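Local coordinates for protein papain-like protease (PDB 4RNA) that hydrolyses peptide bonds as a coronaviral papain-like protease, probably releasing viral nonstructural proteins and, as in its relatives, removing ubiquitin from host proteins, at residues Met140-Lys143 against Asp149-Ala152; Lys102-Lys107 against Thr121-Lys126; Phe130-Leu135 against Met155-Cys160; Glu72-Val77 against His83-Leu88. All coordinates share one frame; numbering follows the deposited sequence. Where two conformers were deposited one is given.

Contact 1: Met140-Lys143 against Asp149-Ala152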
loop_
_atom_site.group_PDB
_atom_site.type_symbol
_atom_site.label_atom_id
_atom_site.label_comp_id
_atom_site.label_asym_id
_atom_site.label_seq_id
_atom_site.Cartn_x
_atom_site.Cartn_y
_atom_site.Cartn_z
ATOM N N MET A 140 0.095 -0.351 -22.071
ATOM C CA MET A 140 -0.061 -0.574 -23.560
ATOM C C MET A 140 -1.127 -1.601 -23.965
ATOM O O MET A 140 -1.936 -1.324 -24.870
ATOM C CB MET A 140 1.278 -0.888 -24.213
ATOM C CG MET A 140 2.297 0.205 -23.915
ATOM S SD MET A 140 1.782 1.841 -24.566
ATOM C CE MET A 140 0.850 2.719 -23.303
ATOM N N LYS A 141 -1.169 -2.752 -23.277
ATOM C CA LYS A 141 -2.177 -3.774 -23.561
ATOM C C LYS A 141 -3.547 -3.201 -23.257
ATOM O O LYS A 141 -4.542 -3.515 -23.971
ATOM C CB LYS A 141 -1.980 -5.066 -22.724
ATOM C CG LYS A 141 -0.790 -5.912 -23.103
ATOM C CD LYS A 141 -1.151 -7.360 -22.872
ATOM C CE LYS A 141 -0.902 -7.762 -21.440
ATOM N NZ LYS A 141 -1.479 -9.120 -21.169
ATOM N N HIS A 142 -3.639 -2.437 -22.144
ATOM C CA HIS A 142 -4.906 -1.826 -21.760
ATOM C C HIS A 142 -5.312 -0.864 -22.879
ATOM O O HIS A 142 -6.440 -0.835 -23.300
ATOM C CB HIS A 142 -4.778 -1.089 -20.378
ATOM C CG HIS A 142 -5.858 -0.013 -20.139
ATOM N ND1 HIS A 142 -7.148 -0.318 -19.845
ATOM C CD2 HIS A 142 -5.794 1.386 -20.213
ATOM C CE1 HIS A 142 -7.867 0.812 -19.729
ATOM N NE2 HIS A 142 -7.033 1.859 -19.963
ATOM N N LYS A 143 -4.381 -0.061 -23.358
ATOM C CA LYS A 143 -4.727 0.933 -24.427
ATOM C C LYS A 143 -5.225 0.193 -25.671
ATOM O O LYS A 143 -6.085 0.683 -26.384
ATOM C CB LYS A 143 -3.530 1.781 -24.840
ATOM C CG LYS A 143 -3.029 2.826 -23.839
ATOM C CD LYS A 143 -4.123 3.803 -23.437
ATOM C CE LYS A 143 -3.522 5.061 -22.818
ATOM N NZ LYS A 143 -4.602 6.046 -22.547
ATOM N N ASP A 149 -4.428 -7.253 -17.134
ATOM C CA ASP A 149 -3.224 -7.149 -16.371
ATOM C C ASP A 149 -3.124 -5.800 -15.693
ATOM O O ASP A 149 -2.586 -5.699 -14.597
ATOM C CB ASP A 149 -1.997 -7.278 -17.254
ATOM C CG ASP A 149 -1.747 -8.711 -17.675
ATOM O OD1 ASP A 149 -2.523 -9.596 -17.269
ATOM O OD2 ASP A 149 -0.786 -8.955 -18.413
ATOM N N PHE A 150 -3.515 -4.740 -16.402
ATOM C CA PHE A 150 -3.282 -3.390 -15.867
ATOM C C PHE A 150 -4.136 -3.158 -14.622
ATOM O O PHE A 150 -3.705 -2.615 -13.610
ATOM C CB PHE A 150 -3.606 -2.349 -16.939
ATOM C CG PHE A 150 -3.256 -0.941 -16.544
ATOM C CD1 PHE A 150 -1.902 -0.574 -16.367
ATOM C CD2 PHE A 150 -4.230 0.018 -16.453
ATOM C CE1 PHE A 150 -1.578 0.755 -16.060
ATOM C CE2 PHE A 150 -3.915 1.356 -16.157
ATOM C CZ PHE A 150 -2.580 1.706 -15.951
ATOM N N ILE A 151 -5.339 -3.614 -14.687
ATOM C CA ILE A 151 -6.193 -3.503 -13.556
ATOM C C ILE A 151 -5.652 -4.355 -12.391
ATOM O O ILE A 151 -5.604 -3.845 -11.253
ATOM C CB ILE A 151 -7.627 -3.932 -13.870
ATOM C CG1 ILE A 151 -8.267 -2.993 -14.908
ATOM C CG2 ILE A 151 -8.404 -3.959 -12.582
ATOM C CD1 ILE A 151 -9.439 -3.673 -15.571
ATOM N N ALA A 152 -5.248 -5.616 -12.635
ATOM C CA ALA A 152 -4.725 -6.472 -11.545
ATOM C C ALA A 152 -3.424 -5.876 -10.960
ATOM O O ALA A 152 -3.185 -5.882 -9.755
ATOM C CB ALA A 152 -4.509 -7.924 -12.033
HETATM O O HOH W 1 -4.202 -8.028 -19.819
#

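Contact 2: Lys102-Lys107 against Thr121-Lys126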
loop_
_atom_site.group_PDB
_atom_site.type_symbol
_atom_site.label_atom_id
_atom_site.label_comp_id
_atom_site.label_asym_id
_atom_site.label_seq_id
_atom_site.Cartn_x
_atom_site.Cartn_y
_atom_site.Cartn_z
ATOM N N LYS A 102 -16.514 5.277 -28.012
ATOM C CA LYS A 102 -15.039 5.147 -27.923
ATOM C C LYS A 102 -14.481 5.448 -26.505
ATOM O O LYS A 102 -13.293 5.445 -26.280
ATOM C CB LYS A 102 -14.321 5.896 -29.028
ATOM C CG LYS A 102 -14.629 5.303 -30.414
ATOM C CD LYS A 102 -13.555 5.619 -31.444
ATOM C CE LYS A 102 -13.985 5.199 -32.856
ATOM N NZ LYS A 102 -14.336 3.742 -32.914
ATOM N N VAL A 103 -15.343 5.634 -25.526
ATOM C CA VAL A 103 -14.822 5.857 -24.210
ATOM C C VAL A 103 -14.976 4.559 -23.435
ATOM O O VAL A 103 -16.122 4.110 -23.279
ATOM C CB VAL A 103 -15.558 7.054 -23.520
ATOM C CG1 VAL A 103 -15.234 7.087 -22.026
ATOM C CG2 VAL A 103 -15.235 8.395 -24.239
ATOM N N ARG A 104 -13.858 4.034 -22.905
ATOM C CA ARG A 104 -13.773 2.786 -22.088
ATOM C C ARG A 104 -14.122 3.012 -20.630
ATOM O O ARG A 104 -13.518 3.874 -19.956
ATOM C CB ARG A 104 -12.350 2.189 -22.058
ATOM C CG ARG A 104 -11.837 1.544 -23.329
ATOM C CD ARG A 104 -10.477 0.870 -23.116
ATOM N NE ARG A 104 -9.452 1.784 -22.601
ATOM C CZ ARG A 104 -8.846 2.724 -23.313
ATOM N NH1 ARG A 104 -9.141 2.909 -24.596
ATOM N NH2 ARG A 104 -7.930 3.477 -22.740
ATOM N N SER A 105 -15.061 2.224 -20.112
ATOM C CA SER A 105 -15.435 2.315 -18.710
ATOM C C SER A 105 -15.549 0.878 -18.135
ATOM O O SER A 105 -15.922 -0.051 -18.844
ATOM C CB SER A 105 -16.806 2.958 -18.632
ATOM O OG SER A 105 -17.109 3.316 -17.319
ATOM N N LEU A 106 -15.289 0.731 -16.846
ATOM C CA LEU A 106 -15.280 -0.561 -16.146
ATOM C C LEU A 106 -16.676 -0.786 -15.553
ATOM O O LEU A 106 -17.161 0.051 -14.827
ATOM C CB LEU A 106 -14.261 -0.482 -15.018
ATOM C CG LEU A 106 -14.219 -1.706 -14.118
ATOM C CD1 LEU A 106 -13.978 -2.950 -14.943
ATOM C CD2 LEU A 106 -13.223 -1.515 -12.959
ATOM N N LYS A 107 -17.324 -1.892 -15.878
ATOM C CA LYS A 107 -18.666 -2.129 -15.317
ATOM C C LYS A 107 -18.574 -2.349 -13.793
ATOM O O LYS A 107 -17.571 -2.916 -13.314
ATOM C CB LYS A 107 -19.315 -3.342 -15.991
ATOM C CG LYS A 107 -20.021 -3.016 -17.296
ATOM C CD LYS A 107 -20.630 -4.265 -17.955
ATOM C CE LYS A 107 -21.338 -5.170 -16.969
ATOM N NZ LYS A 107 -22.424 -4.457 -16.242
ATOM N N THR A 121 -9.530 8.287 -15.473
ATOM C CA THR A 121 -8.753 9.492 -15.276
ATOM C C THR A 121 -7.371 9.270 -15.913
ATOM O O THR A 121 -6.874 10.161 -16.682
ATOM C CB THR A 121 -8.581 9.851 -13.784
ATOM O OG1 THR A 121 -9.827 10.136 -13.199
ATOM C CG2 THR A 121 -7.674 11.129 -13.603
ATOM N N LEU A 122 -6.753 8.101 -15.653
ATOM C CA LEU A 122 -5.378 7.855 -16.234
ATOM C C LEU A 122 -5.449 7.819 -17.749
ATOM O O LEU A 122 -4.538 8.187 -18.443
ATOM C CB LEU A 122 -4.791 6.471 -15.779
ATOM C CG LEU A 122 -4.431 6.328 -14.287
ATOM C CD1 LEU A 122 -4.177 4.831 -14.017
ATOM C CD2 LEU A 122 -3.182 7.221 -14.023
ATOM N N ASP A 123 -6.549 7.337 -18.297
ATOM C CA ASP A 123 -6.741 7.334 -19.745
ATOM C C ASP A 123 -6.697 8.730 -20.436
ATOM O O ASP A 123 -6.522 8.785 -21.662
ATOM C CB ASP A 123 -8.057 6.620 -20.124
ATOM C CG ASP A 123 -7.925 5.053 -20.112
ATOM O OD1 ASP A 123 -6.789 4.543 -20.136
ATOM O OD2 ASP A 123 -9.002 4.359 -20.089
ATOM N N LEU A 124 -6.825 9.834 -19.673
ATOM C CA LEU A 124 -6.866 11.158 -20.267
ATOM C C LEU A 124 -5.470 11.725 -20.232
ATOM O O LEU A 124 -5.259 12.785 -20.767
ATOM C CB LEU A 124 -7.788 12.100 -19.501
ATOM C CG LEU A 124 -9.258 11.613 -19.675
ATOM C CD1 LEU A 124 -10.238 12.443 -18.821
ATOM C CD2 LEU A 124 -9.617 11.659 -21.151
ATOM N N LEU A 125 -4.536 11.059 -19.577
ATOM C CA LEU A 125 -3.210 11.754 -19.381
ATOM C C LEU A 125 -2.193 11.612 -20.524
ATOM O O LEU A 125 -1.887 10.476 -20.950
ATOM C CB LEU A 125 -2.515 11.276 -18.072
ATOM C CG LEU A 125 -3.281 11.503 -16.744
ATOM C CD1 LEU A 125 -2.739 10.772 -15.516
ATOM C CD2 LEU A 125 -3.699 12.969 -16.480
ATOM N N LYS A 126 -1.558 12.733 -20.937
ATOM C CA LYS A 126 -0.712 12.646 -22.078
ATOM C C LYS A 126 0.702 12.668 -21.538
ATOM O O LYS A 126 0.951 13.138 -20.410
ATOM C CB LYS A 126 -0.975 13.834 -23.034
ATOM C CG LYS A 126 -2.364 13.791 -23.718
ATOM C CD LYS A 126 -2.676 12.441 -24.412
ATOM C CE LYS A 126 -4.135 11.991 -24.226
ATOM N NZ LYS A 126 -4.392 10.549 -24.513
HETATM O O HOH W 2 -11.641 5.674 -20.454
#

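Contact 3: Phe130-Leu135 against Met155-Cys160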
loop_
_atom_site.group_PDB
_atom_site.type_symbol
_atom_site.label_atom_id
_atom_site.label_comp_id
_atom_site.label_asym_id
_atom_site.label_seq_id
_atom_site.Cartn_x
_atom_site.Cartn_y
_atom_site.Cartn_z
ATOM N N PHE A 130 5.288 4.608 -17.592
ATOM C CA PHE A 130 5.553 3.955 -16.315
ATOM C C PHE A 130 6.998 3.522 -16.274
ATOM O O PHE A 130 7.503 2.994 -17.252
ATOM C CB PHE A 130 4.581 2.783 -16.092
ATOM C CG PHE A 130 3.205 3.254 -15.765
ATOM C CD1 PHE A 130 2.950 3.826 -14.515
ATOM C CD2 PHE A 130 2.178 3.198 -16.716
ATOM C CE1 PHE A 130 1.687 4.326 -14.220
ATOM C CE2 PHE A 130 0.913 3.690 -16.434
ATOM C CZ PHE A 130 0.666 4.268 -15.185
ATOM N N VAL A 131 7.662 3.782 -15.158
ATOM C CA VAL A 131 9.091 3.466 -15.066
ATOM C C VAL A 131 9.216 1.984 -14.733
ATOM O O VAL A 131 10.266 1.415 -14.883
ATOM C CB VAL A 131 9.860 4.339 -14.043
ATOM C CG1 VAL A 131 9.682 5.813 -14.370
ATOM C CG2 VAL A 131 9.446 4.044 -12.600
ATOM N N ILE A 132 8.131 1.344 -14.304
ATOM C CA ILE A 132 8.156 -0.134 -14.071
ATOM C C ILE A 132 7.735 -0.887 -15.369
ATOM O O ILE A 132 6.647 -0.653 -15.897
ATOM C CB ILE A 132 7.164 -0.520 -12.933
ATOM C CG1 ILE A 132 7.656 0.062 -11.584
ATOM C CG2 ILE A 132 7.066 -2.054 -12.832
ATOM C CD1 ILE A 132 6.589 0.155 -10.480
ATOM N N PRO A 133 8.595 -1.799 -15.884
ATOM C CA PRO A 133 8.223 -2.443 -17.145
ATOM C C PRO A 133 6.906 -3.186 -17.150
ATOM O O PRO A 133 6.178 -3.106 -18.145
ATOM C CB PRO A 133 9.389 -3.400 -17.400
ATOM C CG PRO A 133 10.571 -2.693 -16.778
ATOM C CD PRO A 133 10.059 -1.947 -15.584
ATOM N N ALA A 134 6.575 -3.894 -16.068
ATOM C CA ALA A 134 5.315 -4.635 -16.108
ATOM C C ALA A 134 4.160 -3.694 -16.263
ATOM O O ALA A 134 3.174 -4.011 -16.952
ATOM C CB ALA A 134 5.159 -5.469 -14.841
ATOM N N LEU A 135 4.205 -2.565 -15.542
ATOM C CA LEU A 135 3.098 -1.581 -15.610
ATOM C C LEU A 135 3.004 -0.924 -16.986
ATOM O O LEU A 135 1.955 -0.759 -17.501
ATOM C CB LEU A 135 3.258 -0.476 -14.568
ATOM C CG LEU A 135 2.396 -0.553 -13.347
ATOM C CD1 LEU A 135 2.745 0.632 -12.406
ATOM C CD2 LEU A 135 0.908 -0.656 -13.703
ATOM N N MET A 155 -4.323 -2.867 -8.710
ATOM C CA MET A 155 -4.779 -3.424 -7.448
ATOM C C MET A 155 -3.633 -4.015 -6.557
ATOM O O MET A 155 -3.626 -3.821 -5.307
ATOM C CB MET A 155 -5.863 -4.470 -7.731
ATOM C CG MET A 155 -7.124 -3.790 -8.175
ATOM S SD MET A 155 -8.322 -5.057 -8.573
ATOM C CE MET A 155 -9.103 -5.219 -6.962
ATOM N N ALA A 156 -2.658 -4.683 -7.191
ATOM C CA ALA A 156 -1.542 -5.307 -6.472
ATOM C C ALA A 156 -0.640 -4.245 -5.892
ATOM O O ALA A 156 -0.392 -4.229 -4.657
ATOM C CB ALA A 156 -0.783 -6.308 -7.366
ATOM N N TYR A 157 -0.227 -3.301 -6.749
ATOM C CA TYR A 157 0.613 -2.192 -6.291
ATOM C C TYR A 157 -0.157 -1.293 -5.282
ATOM O O TYR A 157 0.452 -0.733 -4.388
ATOM C CB TYR A 157 1.053 -1.343 -7.479
ATOM C CG TYR A 157 2.191 -1.944 -8.280
ATOM C CD1 TYR A 157 3.468 -2.164 -7.694
ATOM C CD2 TYR A 157 1.993 -2.316 -9.607
ATOM C CE1 TYR A 157 4.510 -2.744 -8.425
ATOM C CE2 TYR A 157 3.019 -2.925 -10.355
ATOM C CZ TYR A 157 4.276 -3.109 -9.768
ATOM O OH TYR A 157 5.273 -3.670 -10.493
ATOM N N GLY A 158 -1.495 -1.244 -5.379
ATOM C CA GLY A 158 -2.307 -0.343 -4.544
ATOM C C GLY A 158 -2.783 -0.998 -3.236
ATOM O O GLY A 158 -3.347 -0.360 -2.352
ATOM N N ASN A 159 -2.522 -2.293 -3.122
ATOM C CA ASN A 159 -2.866 -3.092 -1.994
ATOM C C ASN A 159 -4.322 -3.094 -1.817
ATOM O O ASN A 159 -4.766 -2.996 -0.692
ATOM C CB ASN A 159 -2.208 -2.553 -0.724
ATOM C CG ASN A 159 -0.730 -2.756 -0.738
ATOM O OD1 ASN A 159 -0.258 -3.843 -1.012
ATOM N ND2 ASN A 159 0.019 -1.709 -0.442
ATOM N N CYS A 160 -5.045 -3.197 -2.928
ATOM C CA CYS A 160 -6.503 -3.322 -2.922
ATOM C C CYS A 160 -6.866 -4.758 -2.656
ATOM O O CYS A 160 -6.198 -5.693 -3.130
ATOM C CB CYS A 160 -7.123 -2.806 -4.248
ATOM S SG CYS A 160 -6.393 -1.207 -4.709
#

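Contact 4: Glu72-Val77 against His83-Leu88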
loop_
_atom_site.group_PDB
_atom_site.type_symbol
_atom_site.label_atom_id
_atom_site.label_comp_id
_atom_site.label_asym_id
_atom_site.label_seq_id
_atom_site.Cartn_x
_atom_site.Cartn_y
_atom_site.Cartn_z
ATOM N N GLU A 72 13.578 -6.499 -11.836
ATOM C CA GLU A 72 13.703 -5.843 -13.124
ATOM C C GLU A 72 12.340 -5.624 -13.797
ATOM O O GLU A 72 12.155 -4.647 -14.447
ATOM C CB GLU A 72 14.640 -6.610 -14.040
ATOM C CG GLU A 72 16.102 -6.479 -13.657
ATOM C CD GLU A 72 17.003 -7.419 -14.443
ATOM O OE1 GLU A 72 16.533 -8.091 -15.397
ATOM O OE2 GLU A 72 18.207 -7.507 -14.105
ATOM N N LEU A 73 11.384 -6.521 -13.617
ATOM C CA LEU A 73 10.132 -6.396 -14.298
ATOM C C LEU A 73 9.100 -5.612 -13.439
ATOM O O LEU A 73 8.315 -4.824 -13.936
ATOM C CB LEU A 73 9.616 -7.791 -14.605
ATOM C CG LEU A 73 8.157 -7.954 -15.075
ATOM C CD1 LEU A 73 7.862 -7.229 -16.375
ATOM C CD2 LEU A 73 7.826 -9.445 -15.225
ATOM N N TYR A 74 9.114 -5.854 -12.143
ATOM C CA TYR A 74 8.156 -5.282 -11.252
ATOM C C TYR A 74 8.641 -4.205 -10.345
ATOM O O TYR A 74 7.829 -3.603 -9.672
ATOM C CB TYR A 74 7.563 -6.369 -10.382
ATOM C CG TYR A 74 6.788 -7.379 -11.172
ATOM C CD1 TYR A 74 5.564 -7.040 -11.752
ATOM C CD2 TYR A 74 7.272 -8.707 -11.341
ATOM C CE1 TYR A 74 4.892 -7.961 -12.492
ATOM C CE2 TYR A 74 6.549 -9.645 -12.053
ATOM C CZ TYR A 74 5.350 -9.264 -12.611
ATOM O OH TYR A 74 4.564 -10.152 -13.357
ATOM N N GLY A 75 9.932 -3.893 -10.347
ATOM C CA GLY A 75 10.418 -3.045 -9.278
ATOM C C GLY A 75 10.538 -3.739 -7.925
ATOM O O GLY A 75 10.240 -4.942 -7.817
ATOM N N PRO A 76 10.948 -3.012 -6.862
ATOM C CA PRO A 76 10.980 -3.662 -5.540
ATOM C C PRO A 76 9.545 -3.823 -5.017
ATOM O O PRO A 76 8.733 -2.879 -5.028
ATOM C CB PRO A 76 11.802 -2.688 -4.677
ATOM C CG PRO A 76 11.614 -1.344 -5.323
ATOM C CD PRO A 76 11.365 -1.590 -6.803
ATOM N N VAL A 77 9.185 -5.030 -4.663
ATOM C CA VAL A 77 7.814 -5.294 -4.249
ATOM C C VAL A 77 8.002 -6.099 -3.003
ATOM O O VAL A 77 9.108 -6.575 -2.805
ATOM C CB VAL A 77 7.089 -6.080 -5.317
ATOM C CG1 VAL A 77 6.745 -5.147 -6.475
ATOM C CG2 VAL A 77 7.945 -7.284 -5.795
ATOM N N HIS A 83 2.014 -13.502 -5.282
ATOM C CA HIS A 83 0.746 -14.256 -4.966
ATOM C C HIS A 83 -0.429 -13.361 -5.177
ATOM O O HIS A 83 -1.561 -13.814 -5.613
ATOM C CB HIS A 83 0.713 -14.834 -3.548
ATOM C CG HIS A 83 -0.529 -15.732 -3.317
ATOM N ND1 HIS A 83 -1.684 -15.259 -2.780
ATOM C CD2 HIS A 83 -0.770 -17.076 -3.644
ATOM C CE1 HIS A 83 -2.621 -16.256 -2.753
ATOM N NE2 HIS A 83 -2.060 -17.365 -3.282
ATOM N N ARG A 84 -0.333 -12.152 -4.663
ATOM C CA ARG A 84 -1.513 -11.223 -4.813
ATOM C C ARG A 84 -1.844 -10.837 -6.264
ATOM O O ARG A 84 -2.969 -10.904 -6.684
ATOM C CB ARG A 84 -1.383 -9.983 -3.914
ATOM C CG ARG A 84 -1.410 -10.324 -2.401
ATOM C CD ARG A 84 -1.244 -9.079 -1.485
ATOM N NE ARG A 84 0.028 -8.329 -1.734
ATOM C CZ ARG A 84 0.116 -7.183 -2.392
ATOM N NH1 ARG A 84 -0.949 -6.628 -2.993
ATOM N NH2 ARG A 84 1.330 -6.622 -2.564
ATOM N N PHE A 85 -0.833 -10.514 -7.051
ATOM C CA PHE A 85 -1.026 -10.207 -8.452
ATOM C C PHE A 85 -1.610 -11.400 -9.234
ATOM O O PHE A 85 -2.592 -11.231 -9.988
ATOM C CB PHE A 85 0.357 -9.729 -9.072
ATOM C CG PHE A 85 0.299 -9.608 -10.568
ATOM C CD1 PHE A 85 -0.709 -8.832 -11.162
ATOM C CD2 PHE A 85 1.249 -10.239 -11.378
ATOM C CE1 PHE A 85 -0.787 -8.721 -12.535
ATOM C CE2 PHE A 85 1.195 -10.116 -12.777
ATOM C CZ PHE A 85 0.171 -9.348 -13.346
ATOM N N TYR A 86 -1.131 -12.633 -8.949
ATOM C CA TYR A 86 -1.563 -13.712 -9.760
ATOM C C TYR A 86 -2.988 -13.971 -9.369
ATOM O O TYR A 86 -3.752 -14.185 -10.281
ATOM C CB TYR A 86 -0.804 -15.044 -9.549
ATOM C CG TYR A 86 0.699 -15.035 -9.952
ATOM C CD1 TYR A 86 1.177 -14.160 -10.936
ATOM C CD2 TYR A 86 1.575 -15.951 -9.390
ATOM C CE1 TYR A 86 2.536 -14.162 -11.287
ATOM C CE2 TYR A 86 2.944 -15.959 -9.749
ATOM C CZ TYR A 86 3.387 -15.063 -10.697
ATOM O OH TYR A 86 4.767 -15.102 -10.986
ATOM N N SER A 87 -3.340 -13.879 -8.069
ATOM C CA SER A 87 -4.779 -14.122 -7.658
ATOM C C SER A 87 -5.699 -13.018 -8.203
ATOM O O SER A 87 -6.862 -13.310 -8.526
ATOM C CB SER A 87 -4.979 -14.134 -6.113
ATOM O OG SER A 87 -4.044 -15.008 -5.486
ATOM N N LEU A 88 -5.257 -11.745 -8.126
ATOM C CA LEU A 88 -6.040 -10.602 -8.675
ATOM C C LEU A 88 -6.318 -10.795 -10.146
ATOM O O LEU A 88 -7.458 -10.596 -10.571
ATOM C CB LEU A 88 -5.350 -9.249 -8.479
ATOM C CG LEU A 88 -5.505 -8.850 -7.011
ATOM C CD1 LEU A 88 -4.411 -7.889 -6.612
ATOM C CD2 LEU A 88 -6.890 -8.347 -6.646
#

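Contact 1: Met140-Lys143 against Asp149-Ala152
K141 and H142 on helix 133-143 meet D149 and F150 on helix 148-158 in a mixed contact, ionic at its more exposed border and aromatic inside, where two consecutive helices are joined by a short loop. The backbones come close, with the CA atoms of H142 and F150 6.3 Å apart. At the border, K141 NZ forms a salt bridge and hydrogen bond of 2.8 Å with D149 OD2. The lysine approaches from above the carboxylate, 65° out of its plane, and its chain needs bends at chi2 and chi3 to get there. A water adds a second link, accepting from K141 NZ at 3.2 Å and from the backbone D149 N at 2.8 Å. The other carboxylate oxygen, D149 OD1, turns to K89 on helix 81-92, so one acid serves two lysines.

Further in, H142 CB lies 3.8 Å from F150 CB, and F150 CD2 sits over one face of the imidazole, 4.0 Å from H142 CG. The ring planes are only 22° apart but are slid so far that they barely overlap. Both side chains have CG anti to the backbone N (chi1 159° for H142), which sets each ring beside its own carbonyl carbon, and from there the two meet obliquely. H142 ND1 bonds to S147 in the connecting loop and H142 NE2 to D123, fixing the rotation of the imidazole; the neighbouring acid may favour its protonated form. Together these links exemplify a helical hairpin in the helical thumb of coronaviral papain-like proteases, tied across the mouth of its connecting loop.

Contact 2: Lys102-Lys107 against Thr121-Lys126
R104, just ahead of strand 105-106, reaches D123, two residues along a segment that begins at T121 in helix 115-122. There T121 OG1 turns back to A117 O within the same helix, while L122 packs on L172 and V175 of helix 168-176. D123 is the residue that crosses the gap. R104 NH2 stands 3.0 Å from D123 OD2, forming a salt bridge, and equally close to D123 OD1, which lies in the guanidinium plane at its edge. The two flat groups are turned 76° against each other, so the contact is an ion pair rather than the paired, coplanar arrangement in which two N-H groups face two oxygens. A water gives a second link, donating to R104 O at 2.6 Å and to D123 OD2 at 3.0 Å. The carboxylate has its stronger partner in H142, at OD1.

After D123 the chain turns: L124 N bonds to T121 O at 3.0 Å, and L125 N to L122 O at 3.1 Å. L125 then packs on L176, and K126 offers its carbonyl to W245. The arrangement is a salt bridge to a residue in a type I beta turn, L122 to L125, that follows helix 115-122, which probably corresponds to the central helix of the papain-like fold, the one that bears the nucleophilic cysteine at its start.

Contact 3: Phe130-Leu135 against Met155-Cys160
The backbones come nearest at L135 and Y157, still 9.7 Å between CA atoms, where the first turn of helix 133-143 faces the last turn of helix 148-158. Such a gap has to be filled by side chains, and one large ring does most of the work. The Y157 side chain, with CG anti to its carbonyl carbon (chi1 -78°), projects at I132 and L135. I132, the N-cap residue, comes from the opposite direction: its CG2 touches Y157 OH at 3.4 Å, and its CD1 lies 4.1 Å from Y157 CZ. L135 instead slides past the ring, with CG 3.9 Å from Y157 CE2 and CD1 4.1 Å from Y157 CD2. Two branched chains thus brace the tyrosine, one at its hydroxyl end and one obliquely against CD2 and CE2. The hydroxyl does not go unpaired among these methyls, for it hydrogen-bonds to the carbonyl of Y74.

Behind the tyrosine the helix ends in a Schellman motif. C160 N bonds to M155 O at 2.8 Å and N159 N to A156 O at 3.3 Å, while N159 takes the positive phi that turns the chain away.

Around this pair, F81 of helix 81-92 meets the ring of Y157, and the backbone N of A134 bonds to the carbonyl of L73 of helix 64-74. F150 and L153 of helix 148-158 pack on L135, R170 of the second subunit lies against N159, and strand 128-130, ending at F130, leads into the helix 133-143 side of the contact.

Contact 4: Glu72-Val77 against His83-Leu88
Y74 and F85 make the tight part of this contact, a single aromatic meeting between the end of helix 64-74 and helix 81-92. The phenol oxygen leads: Y74 OH lies 3.4 Å from F85 CE2 and 3.9 Å from F85 CD2. The ring centroids are 5.9 Å apart and the planes 62° from one another, an oblique encounter in which the tyrosine's far end touches the phenylalanine. F85 has CG anti to its backbone N (chi1 171°), which swings its ring to meet the hydroxyl. On its own side the Y74 ring is backed by L73 CG, 3.7 Å above one face and over the centre.

Beyond this pair the segments part toward solvent. G75, which leaves the helix with positive phi, and H83 are partly exposed and P76 is exposed; none of the three touches the opposite segment. Internal to helix 81-92, H83 O accepts from both S87 N and S87 OG, on opposite faces of its plane.

The buried pair sits between neighbours: F81 meets the Y74 ring, A134 of helix 133-143 touches Y74, A152 and L153 of helix 148-158 pack on F85, and H83 and R84 face T251 and R170 of the second subunit.

How the contacts relate
Contacts 1 and 3 hold the same pair of helices, 133-143 and 148-158, near opposite ends: contact 1 by charge and aromatic packing beside the connecting loop, contact 3 by buried apolar packing. Contact 4 brings in helices 64-74 and 81-92 and is likewise buried. Contacts 3 and 4 touch directly, Y157 OH meeting Y74 O and A134 N meeting L73 O, and both reach the second subunit. Contact 2, partly buried, is ionic and water-linked, and shares D123 with contact 1. Contacts 2 and 4 do not touch, their nearest atoms about 11 Å apart. The apolar and aromatic packing is the more buried, while the ion pairs sit in partly buried contacts, one of them on the buried D123.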